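Local coordinates for protein glucosamine kinase (Streptacidiphilus jiangxiensis, PDB 6HWJ) that catalyses the ATP-dependent, magnesium-requiring phosphorylation of D-glucosamine to D-glucosamine 6-phosphate, and acts more weakly on glucose, at residues 397-400 / 401-405; 420-423 / 424-428; 244-247 / 248-251; 269-272 / 273-277; 366-369 / 370-374. One frame throughout, in Å; residues are numbered along the deposited sequence. Where two conformers were deposited one is given.

Contact 1. Residues 397-400 / 401-405; sequences LLTP and LRYAQ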
loop_
_atom_site.group_PDB
_atom_site.type_symbol
_atom_site.label_atom_id
_atom_site.label_comp_id
_atom_site.label_asym_id
_atom_site.label_seq_id
_atom_site.Cartn_x
_atom_site.Cartn_y
_atom_site.Cartn_z
ATOM N N LEU A 397 -19.665 -9.279 -4.067
ATOM C CA LEU A 397 -18.352 -9.740 -3.641
ATOM C C LEU A 397 -18.102 -9.545 -2.160
ATOM O O LEU A 397 -17.093 -10.041 -1.655
ATOM C CB LEU A 397 -17.270 -9.015 -4.428
ATOM C CG LEU A 397 -17.142 -9.380 -5.901
ATOM C CD1 LEU A 397 -16.350 -8.335 -6.649
ATOM C CD2 LEU A 397 -16.478 -10.737 -6.022
ATOM N N LEU A 398 -18.982 -8.827 -1.446
ATOM C CA LEU A 398 -18.682 -8.483 -0.062
ATOM C C LEU A 398 -18.443 -9.730 0.784
ATOM O O LEU A 398 -17.420 -9.848 1.458
ATOM C CB LEU A 398 -19.819 -7.651 0.535
ATOM C CG LEU A 398 -19.842 -6.170 0.168
ATOM C CD1 LEU A 398 -20.958 -5.451 0.916
ATOM C CD2 LEU A 398 -18.489 -5.548 0.472
ATOM N N THR A 399 -19.383 -10.677 0.774
ATOM C CA THR A 399 -19.231 -11.820 1.677
ATOM C C THR A 399 -18.039 -12.697 1.305
ATOM O O THR A 399 -17.206 -12.970 2.179
ATOM C CB THR A 399 -20.525 -12.617 1.731
ATOM O OG1 THR A 399 -21.588 -11.741 2.132
ATOM C CG2 THR A 399 -20.408 -13.768 2.748
ATOM N N PRO A 400 -17.893 -13.183 0.066
ATOM C CA PRO A 400 -16.719 -14.029 -0.221
ATOM C C PRO A 400 -15.390 -13.346 0.052
ATOM O O PRO A 400 -14.490 -13.981 0.611
ATOM C CB PRO A 400 -16.895 -14.397 -1.701
ATOM C CG PRO A 400 -17.917 -13.458 -2.253
ATOM C CD PRO A 400 -18.807 -13.079 -1.080
ATOM N N LEU A 401 -15.219 -12.071 -0.338
ATOM C CA LEU A 401 -13.939 -11.408 -0.114
ATOM C C LEU A 401 -13.708 -11.116 1.366
ATOM O O LEU A 401 -12.565 -11.168 1.845
ATOM C CB LEU A 401 -13.860 -10.123 -0.923
ATOM C CG LEU A 401 -13.795 -10.222 -2.443
ATOM C CD1 LEU A 401 -13.497 -8.845 -3.053
ATOM C CD2 LEU A 401 -12.751 -11.246 -2.894
ATOM N N ARG A 402 -14.766 -10.809 2.115
ATOM C CA ARG A 402 -14.589 -10.582 3.547
ATOM C C ARG A 402 -14.146 -11.860 4.246
ATOM O O ARG A 402 -13.202 -11.849 5.046
ATOM C CB ARG A 402 -15.874 -10.032 4.163
ATOM C CG ARG A 402 -15.818 -9.888 5.670
ATOM C CD ARG A 402 -14.725 -8.893 6.124
ATOM N NE ARG A 402 -14.640 -8.849 7.580
ATOM C CZ ARG A 402 -15.428 -8.098 8.352
ATOM N NH1 ARG A 402 -15.301 -8.150 9.668
ATOM N NH2 ARG A 402 -16.324 -7.291 7.808
ATOM N N TYR A 403 -14.802 -12.987 3.938
ATOM C CA TYR A 403 -14.382 -14.244 4.525
ATOM C C TYR A 403 -12.903 -14.481 4.249
ATOM O O TYR A 403 -12.154 -14.874 5.142
ATOM C CB TYR A 403 -15.235 -15.400 3.981
ATOM C CG TYR A 403 -16.659 -15.468 4.520
ATOM C CD1 TYR A 403 -17.107 -14.586 5.497
ATOM C CD2 TYR A 403 -17.548 -16.435 4.060
ATOM C CE1 TYR A 403 -18.411 -14.663 5.991
ATOM C CE2 TYR A 403 -18.835 -16.521 4.552
ATOM C CZ TYR A 403 -19.264 -15.625 5.515
ATOM O OH TYR A 403 -20.560 -15.707 6.000
ATOM N N ALA A 404 -12.465 -14.241 3.007
ATOM C CA ALA A 404 -11.068 -14.471 2.652
ATOM C C ALA A 404 -10.136 -13.556 3.448
ATOM O O ALA A 404 -9.008 -13.946 3.779
ATOM C CB ALA A 404 -10.873 -14.251 1.156
ATOM N N GLN A 405 -10.584 -12.340 3.748
ATOM C CA GLN A 405 -9.785 -11.442 4.574
ATOM C C GLN A 405 -9.565 -12.045 5.952
ATOM O O GLN A 405 -8.443 -12.049 6.471
ATOM C CB GLN A 405 -10.460 -10.079 4.697
ATOM C CG GLN A 405 -10.457 -9.233 3.450
ATOM C CD GLN A 405 -9.117 -8.556 3.193
ATOM O OE1 GLN A 405 -8.213 -8.583 4.039
ATOM N NE2 GLN A 405 -8.985 -7.944 2.021
#
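Thr399 lays its methyl group over one face of the Tyr403 ring, one helical turn further on. CG2 stands 3.8 Å from the centroid of the Tyr403 ring, 22° off the ring normal, and leans toward the phenol end, where Tyr403 CZ is 3.5 Å from Thr399 CG2. The two side chains run alongside each other, and the torsion of Thr399 (CG2 anti to the backbone N, chi1 -57°) hands the ring a carbon rather than the hydroxyl. Over the same face, nearer CG, lies Thr399 O, 3.5 Å from Tyr403 CG; this oxygen also takes the nearly straight bond from Tyr403 N at 3.0 Å. This close methyl-ring contact lies on the solvent side, Thr399 being exposed.

The buried side is lined by Leu397, Pro400 and Leu401. Leu397 CB meets Leu401 CD1 at 4.0 Å, and Leu401 reaches on to Val340 of helix 335-356, while Pro400 rests on Val282. Lacking an N-H, a proline costs little this early in a helix, and its O still accepts from Ala404 N at 3.1 Å. Pairing of i with i+4 is the mark of an alpha-helix, and the proline of its first turn; here it is helix 398-416, which bears most of the probable substrate-specificity motif.

Contact 2. Residues 420-423 / 424-428; sequences WVYV and PDLSL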
loop_
_atom_site.group_PDB
_atom_site.type_symbol
_atom_site.label_atom_id
_atom_site.label_comp_id
_atom_site.label_asym_id
_atom_site.label_seq_id
_atom_site.Cartn_x
_atom_site.Cartn_y
_atom_site.Cartn_z
ATOM N N TRP A 420 -2.984 -14.070 17.763
ATOM C CA TRP A 420 -3.837 -13.224 16.936
ATOM C C TRP A 420 -5.030 -13.972 16.365
ATOM O O TRP A 420 -5.925 -13.320 15.827
ATOM C CB TRP A 420 -2.965 -12.613 15.822
ATOM C CG TRP A 420 -3.639 -11.658 14.927
ATOM C CD1 TRP A 420 -4.051 -11.891 13.638
ATOM C CD2 TRP A 420 -3.983 -10.286 15.217
ATOM N NE1 TRP A 420 -4.654 -10.750 13.122
ATOM C CE2 TRP A 420 -4.609 -9.757 14.065
ATOM C CE3 TRP A 420 -3.809 -9.458 16.338
ATOM C CZ2 TRP A 420 -5.070 -8.437 14.000
ATOM C CZ3 TRP A 420 -4.285 -8.146 16.279
ATOM C CH2 TRP A 420 -4.907 -7.653 15.113
ATOM N N VAL A 421 -5.075 -15.306 16.471
ATOM C CA VAL A 421 -6.214 -16.053 15.985
ATOM C C VAL A 421 -7.529 -15.580 16.591
ATOM O O VAL A 421 -8.592 -15.870 16.028
ATOM C CB VAL A 421 -6.054 -17.579 16.235
ATOM C CG1 VAL A 421 -4.868 -18.136 15.449
ATOM C CG2 VAL A 421 -5.902 -17.881 17.731
ATOM N N TYR A 422 -7.499 -14.867 17.735
ATOM C CA TYR A 422 -8.754 -14.438 18.344
ATOM C C TYR A 422 -9.490 -13.428 17.464
ATOM O O TYR A 422 -10.719 -13.353 17.515
ATOM C CB TYR A 422 -8.546 -13.826 19.737
ATOM C CG TYR A 422 -7.998 -12.430 19.730
ATOM C CD1 TYR A 422 -6.624 -12.194 19.688
ATOM C CD2 TYR A 422 -8.854 -11.325 19.778
ATOM C CE1 TYR A 422 -6.122 -10.905 19.691
ATOM C CE2 TYR A 422 -8.374 -10.053 19.780
ATOM C CZ TYR A 422 -7.005 -9.834 19.746
ATOM O OH TYR A 422 -6.532 -8.543 19.745
ATOM N N VAL A 423 -8.760 -12.660 16.661
ATOM C CA VAL A 423 -9.352 -11.605 15.839
ATOM C C VAL A 423 -10.275 -12.235 14.800
ATOM O O VAL A 423 -11.479 -11.928 14.796
ATOM C CB VAL A 423 -8.262 -10.723 15.213
ATOM C CG1 VAL A 423 -8.856 -9.681 14.265
ATOM C CG2 VAL A 423 -7.481 -10.003 16.314
ATOM N N PRO A 424 -9.799 -13.117 13.910
ATOM C CA PRO A 424 -10.742 -13.720 12.950
ATOM C C PRO A 424 -11.762 -14.619 13.611
ATOM O O PRO A 424 -12.887 -14.737 13.110
ATOM C CB PRO A 424 -9.826 -14.497 11.985
ATOM C CG PRO A 424 -8.584 -14.774 12.780
ATOM C CD PRO A 424 -8.404 -13.533 13.644
ATOM N N ASP A 425 -11.410 -15.273 14.727
ATOM C CA ASP A 425 -12.374 -16.104 15.424
ATOM C C ASP A 425 -13.583 -15.280 15.865
ATOM O O ASP A 425 -14.736 -15.664 15.620
ATOM C CB ASP A 425 -11.711 -16.782 16.621
ATOM C CG ASP A 425 -12.673 -17.678 17.389
ATOM O OD1 ASP A 425 -13.185 -18.641 16.797
ATOM O OD2 ASP A 425 -12.910 -17.405 18.594
ATOM N N LEU A 426 -13.340 -14.142 16.512
ATOM C CA LEU A 426 -14.452 -13.326 16.992
ATOM C C LEU A 426 -15.129 -12.602 15.833
ATOM O O LEU A 426 -16.350 -12.464 15.822
ATOM C CB LEU A 426 -13.959 -12.341 18.048
ATOM C CG LEU A 426 -13.399 -13.019 19.310
ATOM C CD1 LEU A 426 -12.823 -11.998 20.286
ATOM C CD2 LEU A 426 -14.458 -13.883 20.004
ATOM N N SER A 427 -14.358 -12.157 14.837
ATOM C CA SER A 427 -14.951 -11.516 13.667
ATOM C C SER A 427 -15.915 -12.460 12.959
ATOM O O SER A 427 -17.069 -12.106 12.688
ATOM C CB SER A 427 -13.854 -11.069 12.697
ATOM O OG SER A 427 -12.919 -10.244 13.330
ATOM N N LEU A 428 -15.455 -13.686 12.655
ATOM C CA LEU A 428 -16.294 -14.644 11.944
ATOM C C LEU A 428 -17.460 -15.108 12.799
ATOM O O LEU A 428 -18.528 -15.421 12.263
ATOM C CB LEU A 428 -15.488 -15.859 11.490
ATOM C CG LEU A 428 -14.545 -15.624 10.314
ATOM C CD1 LEU A 428 -13.600 -16.803 10.147
ATOM C CD2 LEU A 428 -15.327 -15.386 9.029
#
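Val423 O is approached by two groups of Ser427: the backbone N, which binds it at 2.9 Å with an N-H...O angle of 163°, and the hydroxyl OG, 2.7 Å away in one of two deposited conformers. The hydroxyl bond is unsettled, because Asp347 also lies within reach of that single proton. Serine suits the place, being short enough to fold back on the preceding turn.

Next to this, Leu426 N donates to Tyr422 O at 2.9 Å, and the two side chains cross at a slant: Leu426 CD1 comes up to the edge of the Tyr422 ring, 4.1 Å from its CD2. Tyr422 has CG between the backbone N and the carbonyl carbon (chi1 76°), which turns one ring face to its own neighbour Val423. The CG2 methyl of Val423 lies 3.4 Å above the Tyr422 plane and equally far above the plane of Trp420, over the centre of its ring, so a compact branched residue joins two aromatic faces. Pro424 has no N-H to offer, as fits a helix start, and its CD instead packs 3.3 Å from Trp420 O.

Trp420, from the probable specificity motif, gives its NE1 to the glucosamine-binding Glu409 of helix 398-416. Helix 422-431 thus begins wedged between that helix and 335-356, on which Val423 rests through His348, while Val421 touches Glu268 of helix 266-284.

Contact 3. Residues 244-247 / 248-251; sequences ADVA and AWGV. With BTB (2-[bis-(2-hydroxy-ethyl)-amino]-2-hydroxymethyl-propane-1,3-diol), chain I.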
loop_
_atom_site.group_PDB
_atom_site.type_symbol
_atom_site.label_atom_id
_atom_site.label_comp_id
_atom_site.label_asym_id
_atom_site.label_seq_id
_atom_site.Cartn_x
_atom_site.Cartn_y
_atom_site.Cartn_z
ATOM N N ALA A 244 -12.033 -17.213 -16.151
ATOM C CA ALA A 244 -10.781 -17.722 -15.603
ATOM C C ALA A 244 -10.354 -16.934 -14.379
ATOM O O ALA A 244 -9.816 -17.504 -13.419
ATOM C CB ALA A 244 -9.689 -17.688 -16.672
ATOM N N ASP A 245 -10.569 -15.615 -14.391
ATOM C CA ASP A 245 -10.216 -14.793 -13.233
ATOM C C ASP A 245 -10.952 -15.262 -11.982
ATOM O O ASP A 245 -10.334 -15.555 -10.950
ATOM C CB ASP A 245 -10.541 -13.324 -13.506
ATOM C CG ASP A 245 -9.574 -12.675 -14.475
ATOM O OD1 ASP A 245 -8.416 -13.139 -14.571
ATOM O OD2 ASP A 245 -9.972 -11.689 -15.127
ATOM N N VAL A 246 -12.290 -15.326 -12.048
ATOM C CA VAL A 246 -13.051 -15.645 -10.844
ATOM C C VAL A 246 -12.780 -17.080 -10.425
ATOM O O VAL A 246 -12.740 -17.387 -9.228
ATOM C CB VAL A 246 -14.553 -15.389 -11.056
ATOM C CG1 VAL A 246 -14.795 -13.929 -11.405
ATOM C CG2 VAL A 246 -15.127 -16.310 -12.140
ATOM N N ALA A 247 -12.581 -17.980 -11.396
ATOM C CA ALA A 247 -12.209 -19.348 -11.062
ATOM C C ALA A 247 -10.871 -19.388 -10.331
ATOM O O ALA A 247 -10.716 -20.113 -9.340
ATOM C CB ALA A 247 -12.162 -20.198 -12.328
ATOM N N ALA A 248 -9.889 -18.617 -10.808
ATOM C CA ALA A 248 -8.615 -18.517 -10.100
ATOM C C ALA A 248 -8.796 -17.986 -8.682
ATOM O O ALA A 248 -8.121 -18.446 -7.751
ATOM C CB ALA A 248 -7.651 -17.612 -10.873
ATOM N N TRP A 249 -9.665 -16.985 -8.498
ATOM C CA TRP A 249 -9.887 -16.455 -7.150
ATOM C C TRP A 249 -10.318 -17.572 -6.204
ATOM O O TRP A 249 -9.814 -17.686 -5.079
ATOM C CB TRP A 249 -10.944 -15.356 -7.158
ATOM C CG TRP A 249 -10.624 -14.132 -7.976
ATOM C CD1 TRP A 249 -9.438 -13.827 -8.572
ATOM C CD2 TRP A 249 -11.512 -13.048 -8.275
ATOM N NE1 TRP A 249 -9.534 -12.626 -9.239
ATOM C CE2 TRP A 249 -10.801 -12.129 -9.073
ATOM C CE3 TRP A 249 -12.845 -12.771 -7.957
ATOM C CZ2 TRP A 249 -11.378 -10.969 -9.561
ATOM C CZ3 TRP A 249 -13.418 -11.612 -8.438
ATOM C CH2 TRP A 249 -12.683 -10.714 -9.223
ATOM N N GLY A 250 -11.263 -18.400 -6.647
ATOM C CA GLY A 250 -11.774 -19.463 -5.789
ATOM C C GLY A 250 -10.723 -20.495 -5.438
ATOM O O GLY A 250 -10.645 -20.951 -4.293
ATOM N N VAL A 251 -9.886 -20.861 -6.407
ATOM C CA VAL A 251 -8.802 -21.798 -6.126
ATOM C C VAL A 251 -7.872 -21.224 -5.068
ATOM O O VAL A 251 -7.529 -21.896 -4.085
ATOM C CB VAL A 251 -8.033 -22.141 -7.416
ATOM C CG1 VAL A 251 -6.731 -22.861 -7.076
ATOM C CG2 VAL A 251 -8.903 -22.980 -8.348
HETATM C C1 BTB I . -3.681 -13.691 -11.395
HETATM O O1 BTB I . -2.445 -13.209 -11.930
HETATM C C2 BTB I . -4.871 -13.067 -12.113
HETATM C C3 BTB I . -6.076 -13.972 -11.891
HETATM O O3 BTB I . -6.833 -13.513 -10.765
HETATM C C4 BTB I . -4.516 -12.962 -13.594
HETATM O O4 BTB I . -5.647 -12.675 -14.426
HETATM N N BTB I . -5.187 -11.731 -11.515
HETATM C C5 BTB I . -4.019 -10.843 -11.362
HETATM C C6 BTB I . -3.496 -10.885 -9.927
HETATM O O6 BTB I . -4.561 -11.235 -9.041
HETATM C C7 BTB I . -6.198 -11.003 -12.303
HETATM C C8 BTB I . -7.040 -10.114 -11.382
HETATM O O8 BTB I . -7.424 -10.826 -10.203
#
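The indole of Trp249 lies flat against the preceding turn, one face turned to the backbone of Asp245 and Val246. Asp245 O sits 3.1 Å above the indole plane, out toward the rim, and Val246 CA stands over the same face, 4.3 Å from the centroid of the five-membered ring, in a CH-pi contact. CG beside the backbone N and anti to the carbonyl carbon (chi1 -62°) turns the indole back over that turn. The Val246 side chain runs obliquely to it, and CG1 meets the six-membered ring at Trp249 CZ3, 4.0 Å away. A broad, flat side chain can cover backbone and side-chain atoms of two residues at once.

The nitrogen edge of the indole meets a bound bis-tris molecule, probably from the crystallisation liquor. Trp249 NE1 donates at 2.9 Å, with an angle of 157°, to its O8, which lies near the ring plane, while a second bond to O3 is weak. Asp245 grips the same molecule from one turn earlier, its OD1 accepting from O4 at 2.8 Å. Its other oxygen, OD2, accepts from the backbone N of Thr242, the residue just before the helix.

In the backbone, Trp249 N joins Asp245 O at 2.9 Å. The start of helix 243-263 packs through Trp249 on the loop residues Thr292 and Leu397, and Gln333 of strand 333-334 also binds the buffer molecule.

Contact 4. Residues 269-272 / 273-277; sequences GERL and KAWAP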
loop_
_atom_site.group_PDB
_atom_site.type_symbol
_atom_site.label_atom_id
_atom_site.label_comp_id
_atom_site.label_asym_id
_atom_site.label_seq_id
_atom_site.Cartn_x
_atom_site.Cartn_y
_atom_site.Cartn_z
ATOM N N GLY A 269 -9.112 -23.409 16.097
ATOM C CA GLY A 269 -8.967 -24.332 14.992
ATOM C C GLY A 269 -10.169 -25.233 14.814
ATOM O O GLY A 269 -10.565 -25.538 13.681
ATOM N N GLU A 270 -10.759 -25.683 15.922
ATOM C CA GLU A 270 -11.942 -26.529 15.826
ATOM C C GLU A 270 -13.117 -25.767 15.223
ATOM O O GLU A 270 -13.841 -26.304 14.381
ATOM C CB GLU A 270 -12.311 -27.084 17.201
ATOM C CG GLU A 270 -11.250 -28.003 17.799
ATOM C CD GLU A 270 -11.722 -28.690 19.070
ATOM O OE1 GLU A 270 -12.876 -29.165 19.101
ATOM O OE2 GLU A 270 -10.941 -28.748 20.045
ATOM N N ARG A 271 -13.329 -24.520 15.643
ATOM C CA ARG A 271 -14.424 -23.732 15.091
ATOM C C ARG A 271 -14.196 -23.428 13.616
ATOM O O ARG A 271 -15.127 -23.517 12.811
ATOM C CB ARG A 271 -14.595 -22.433 15.888
ATOM C CG ARG A 271 -15.264 -22.660 17.248
ATOM C CD ARG A 271 -15.692 -21.359 17.903
ATOM N NE ARG A 271 -14.550 -20.576 18.367
ATOM C CZ ARG A 271 -13.950 -20.748 19.544
ATOM N NH1 ARG A 271 -14.363 -21.684 20.372
ATOM N NH2 ARG A 271 -12.930 -19.973 19.893
ATOM N N LEU A 272 -12.975 -23.043 13.245
ATOM C CA LEU A 272 -12.681 -22.822 11.833
ATOM C C LEU A 272 -12.936 -24.092 11.024
ATOM O O LEU A 272 -13.530 -24.042 9.944
ATOM C CB LEU A 272 -11.238 -22.364 11.655
ATOM C CG LEU A 272 -10.777 -22.213 10.207
ATOM C CD1 LEU A 272 -11.710 -21.260 9.466
ATOM C CD2 LEU A 272 -9.344 -21.713 10.137
ATOM N N LYS A 273 -12.484 -25.235 11.529
ATOM C CA LYS A 273 -12.714 -26.494 10.815
ATOM C C LYS A 273 -14.201 -26.749 10.636
ATOM O O LYS A 273 -14.622 -27.273 9.601
ATOM C CB LYS A 273 -12.048 -27.652 11.559
ATOM C CG LYS A 273 -12.124 -28.987 10.832
ATOM C CD LYS A 273 -11.399 -30.083 11.606
ATOM C CE LYS A 273 -9.919 -30.155 11.251
ATOM N NZ LYS A 273 -9.686 -30.792 9.923
ATOM N N ALA A 274 -15.019 -26.347 11.615
ATOM C CA ALA A 274 -16.464 -26.494 11.484
ATOM C C ALA A 274 -17.061 -25.456 10.538
ATOM O O ALA A 274 -18.089 -25.721 9.907
ATOM C CB ALA A 274 -17.124 -26.393 12.860
ATOM N N TRP A 275 -16.433 -24.287 10.416
ATOM C CA TRP A 275 -16.942 -23.245 9.534
ATOM C C TRP A 275 -16.499 -23.425 8.089
ATOM O O TRP A 275 -17.126 -22.859 7.190
ATOM C CB TRP A 275 -16.469 -21.860 10.018
ATOM C CG TRP A 275 -17.056 -21.420 11.317
ATOM C CD1 TRP A 275 -18.248 -21.807 11.852
ATOM C CD2 TRP A 275 -16.475 -20.496 12.253
ATOM N NE1 TRP A 275 -18.452 -21.176 13.063
ATOM C CE2 TRP A 275 -17.372 -20.372 13.332
ATOM C CE3 TRP A 275 -15.278 -19.773 12.285
ATOM C CZ2 TRP A 275 -17.115 -19.556 14.427
ATOM C CZ3 TRP A 275 -15.026 -18.957 13.371
ATOM C CH2 TRP A 275 -15.942 -18.855 14.427
ATOM N N ALA A 276 -15.418 -24.164 7.850
ATOM C CA ALA A 276 -14.849 -24.235 6.508
ATOM C C ALA A 276 -15.852 -24.665 5.445
ATOM O O ALA A 276 -15.838 -24.073 4.352
ATOM C CB ALA A 276 -13.642 -25.187 6.514
ATOM N N PRO A 277 -16.726 -25.647 5.680
ATOM C CA PRO A 277 -17.710 -25.999 4.639
ATOM C C PRO A 277 -18.574 -24.831 4.208
ATOM O O PRO A 277 -18.806 -24.656 3.004
ATOM C CB PRO A 277 -18.548 -27.110 5.301
ATOM C CG PRO A 277 -17.650 -27.696 6.337
ATOM C CD PRO A 277 -16.820 -26.529 6.857
#
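Trp275 leans back over Arg271, and nearly every atom of its side chain can be followed to a partner. CB, its first atom, lies 3.5 Å from Arg271 O. CG is nearer still, at 3.2 Å, because that carbonyl oxygen sits against one face of the indole near its rim. Further out, Trp275 CE3 comes 4.0 Å from Leu272 CA. At the far end of the ring the partner becomes an aliphatic one: Arg271 CB stands over the six-membered ring, 4.1 Å from its centroid and 11° off the normal, a CH-pi contact.

All this happens on an alpha-helix whose bonding becomes irregular. Trp275 N bonds Arg271 O at 2.8 Å and, weakly, Leu272 O; Ala276 N makes only a weak bond to Leu272 O, bent to 129°, and Pro277, with no N-H, kinks helix 266-284.

Arginine suits the spot because its methylenes can lie along an aromatic ring while its charge goes elsewhere. Arg271 runs beside Trp275 in the same direction, CD grazing CZ2 at 4.2 Å, then bends at chi3. The guanidinium plane is 54° from the ring plane, so it does not stack flat, and NE forms a salt bridge with Asp425 of helix 422-431.

Contact 5. Residues 366-369 / 370-374; sequences RAWI and AAAQR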
loop_
_atom_site.group_PDB
_atom_site.type_symbol
_atom_site.label_atom_id
_atom_site.label_comp_id
_atom_site.label_asym_id
_atom_site.label_seq_id
_atom_site.Cartn_x
_atom_site.Cartn_y
_atom_site.Cartn_z
ATOM N N ARG A 366 -18.746 -3.752 20.561
ATOM C CA ARG A 366 -19.329 -4.651 19.568
ATOM C C ARG A 366 -20.469 -3.975 18.817
ATOM O O ARG A 366 -20.622 -4.172 17.606
ATOM C CB ARG A 366 -19.809 -5.937 20.245
ATOM C CG ARG A 366 -18.667 -6.766 20.836
ATOM C CD ARG A 366 -19.167 -8.038 21.500
ATOM N NE ARG A 366 -19.661 -9.015 20.534
ATOM C CZ ARG A 366 -20.279 -10.146 20.862
ATOM N NH1 ARG A 366 -20.490 -10.449 22.138
ATOM N NH2 ARG A 366 -20.692 -10.975 19.913
ATOM N N ALA A 367 -21.253 -3.146 19.506
ATOM C CA ALA A 367 -22.236 -2.320 18.817
ATOM C C ALA A 367 -21.554 -1.409 17.809
ATOM O O ALA A 367 -22.055 -1.207 16.694
ATOM C CB ALA A 367 -23.026 -1.488 19.825
ATOM N N TRP A 368 -20.383 -0.880 18.171
ATOM C CA TRP A 368 -19.658 0.001 17.264
ATOM C C TRP A 368 -19.130 -0.769 16.055
ATOM O O TRP A 368 -19.135 -0.252 14.926
ATOM C CB TRP A 368 -18.501 0.693 18.019
ATOM C CG TRP A 368 -17.593 1.474 17.114
ATOM C CD1 TRP A 368 -17.683 2.800 16.803
ATOM C CD2 TRP A 368 -16.479 0.960 16.386
ATOM N NE1 TRP A 368 -16.670 3.147 15.919
ATOM C CE2 TRP A 368 -15.926 2.033 15.646
ATOM C CE3 TRP A 368 -15.873 -0.305 16.298
ATOM C CZ2 TRP A 368 -14.802 1.881 14.826
ATOM C CZ3 TRP A 368 -14.756 -0.453 15.487
ATOM C CH2 TRP A 368 -14.225 0.631 14.768
ATOM N N ILE A 369 -18.652 -1.998 16.263
ATOM C CA ILE A 369 -18.181 -2.801 15.137
ATOM C C ILE A 369 -19.264 -2.914 14.070
ATOM O O ILE A 369 -19.023 -2.663 12.879
ATOM C CB ILE A 369 -17.727 -4.191 15.622
ATOM C CG1 ILE A 369 -16.456 -4.060 16.470
ATOM C CG2 ILE A 369 -17.497 -5.124 14.416
ATOM C CD1 ILE A 369 -15.968 -5.385 17.045
ATOM N N ALA A 370 -20.473 -3.319 14.480
ATOM C CA ALA A 370 -21.561 -3.482 13.527
ATOM C C ALA A 370 -21.963 -2.142 12.920
ATOM O O ALA A 370 -22.123 -2.020 11.696
ATOM C CB ALA A 370 -22.762 -4.141 14.218
ATOM N N ALA A 371 -22.121 -1.113 13.762
ATOM C CA ALA A 371 -22.549 0.188 13.260
ATOM C C ALA A 371 -21.477 0.842 12.397
ATOM O O ALA A 371 -21.808 1.563 11.437
ATOM C CB ALA A 371 -22.928 1.081 14.436
ATOM N N ALA A 372 -20.201 0.593 12.696
ATOM C CA ALA A 372 -19.128 1.201 11.908
ATOM C C ALA A 372 -19.090 0.627 10.496
ATOM O O ALA A 372 -18.871 1.360 9.519
ATOM C CB ALA A 372 -17.778 0.995 12.604
ATOM N N GLN A 373 -19.332 -0.685 10.360
ATOM C CA GLN A 373 -19.383 -1.279 9.032
ATOM C C GLN A 373 -20.543 -0.719 8.227
ATOM O O GLN A 373 -20.382 -0.425 7.043
ATOM C CB GLN A 373 -19.437 -2.812 9.157
ATOM C CG GLN A 373 -18.099 -3.362 9.747
ATOM C CD GLN A 373 -18.065 -4.877 9.963
ATOM O OE1 GLN A 373 -18.036 -5.653 9.015
ATOM N NE2 GLN A 373 -18.036 -5.292 11.223
ATOM N N ARG A 374 -21.712 -0.527 8.861
ATOM C CA ARG A 374 -22.835 0.096 8.180
ATOM C C ARG A 374 -22.547 1.559 7.839
ATOM O O ARG A 374 -22.869 2.015 6.729
ATOM C CB ARG A 374 -24.088 -0.020 9.045
ATOM C CG ARG A 374 -25.337 0.650 8.460
ATOM C CD ARG A 374 -25.600 0.199 7.026
ATOM N NE ARG A 374 -25.634 -1.257 6.907
ATOM C CZ ARG A 374 -25.526 -1.923 5.762
ATOM N NH1 ARG A 374 -25.566 -3.247 5.762
ATOM N NH2 ARG A 374 -25.375 -1.268 4.618
#
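Trp368 and Ala372 lie one turn apart (i to i+4) on alpha-helix 362-386, and Ile369 and Gln373 repeat the spacing one residue on.

The apolar part is a CH-pi contact. Ala372 CB lies over the centre of the six-membered ring of Trp368, 3.8 Å from its centroid and 16° off the normal, with Trp368 CE2 nearest at 3.7 Å. Having CG anti to the backbone N (chi1 172°), Trp368 sends its indole along the helix toward the next turn, where the small methyl of alanine fits against the ring face. The buried NE1 of Trp368 is satisfied by Ala215 O of helix 212-234, whose Leu216 touches the indole as well.

Among the hydrogen bonds, Ala372 N to Trp368 O is short, 2.6 Å. Ile369 O is held twice by Gln373: N reaches it at 3.2 Å and NE2 at 3.3 Å, from opposite faces of the carbonyl plane. The side-chain hydrogen bond is the unusual one, NE2 standing well above that plane rather than on a lone pair. The other end of the amide, OE1, accepts from Arg402 NH2, and NE2 has a further, weak bond to Asp347, so glutamine, donor and acceptor in one group, links its own helix to two others.

The two side chains run alongside each other, and the methyl CG2 of Ile369 lies 3.2 Å from Gln373 NE2.

All five contacts lie in the helical part of the chain, after its two antiparallel sheets, and come in the order 3, 4, 5, 1, 2. Contact 1 is the hub: its centre is 14 to 17 Å from those of the others, and it touches contacts 2, 3 and 5, though not contact 4. Contacts 2 and 4, on helices 422-431 and 266-284 with centres about 12 Å apart, are joined by both charge and packing. Farthest from each other are contact 3 and contact 5, with centres about 31 Å apart. Helix 398-416, which carries Glu409 of the glucosamine site, is thus built into a bundle whose members meet side chain to side chain, consistent with the helical lobe of a two-lobed kinase.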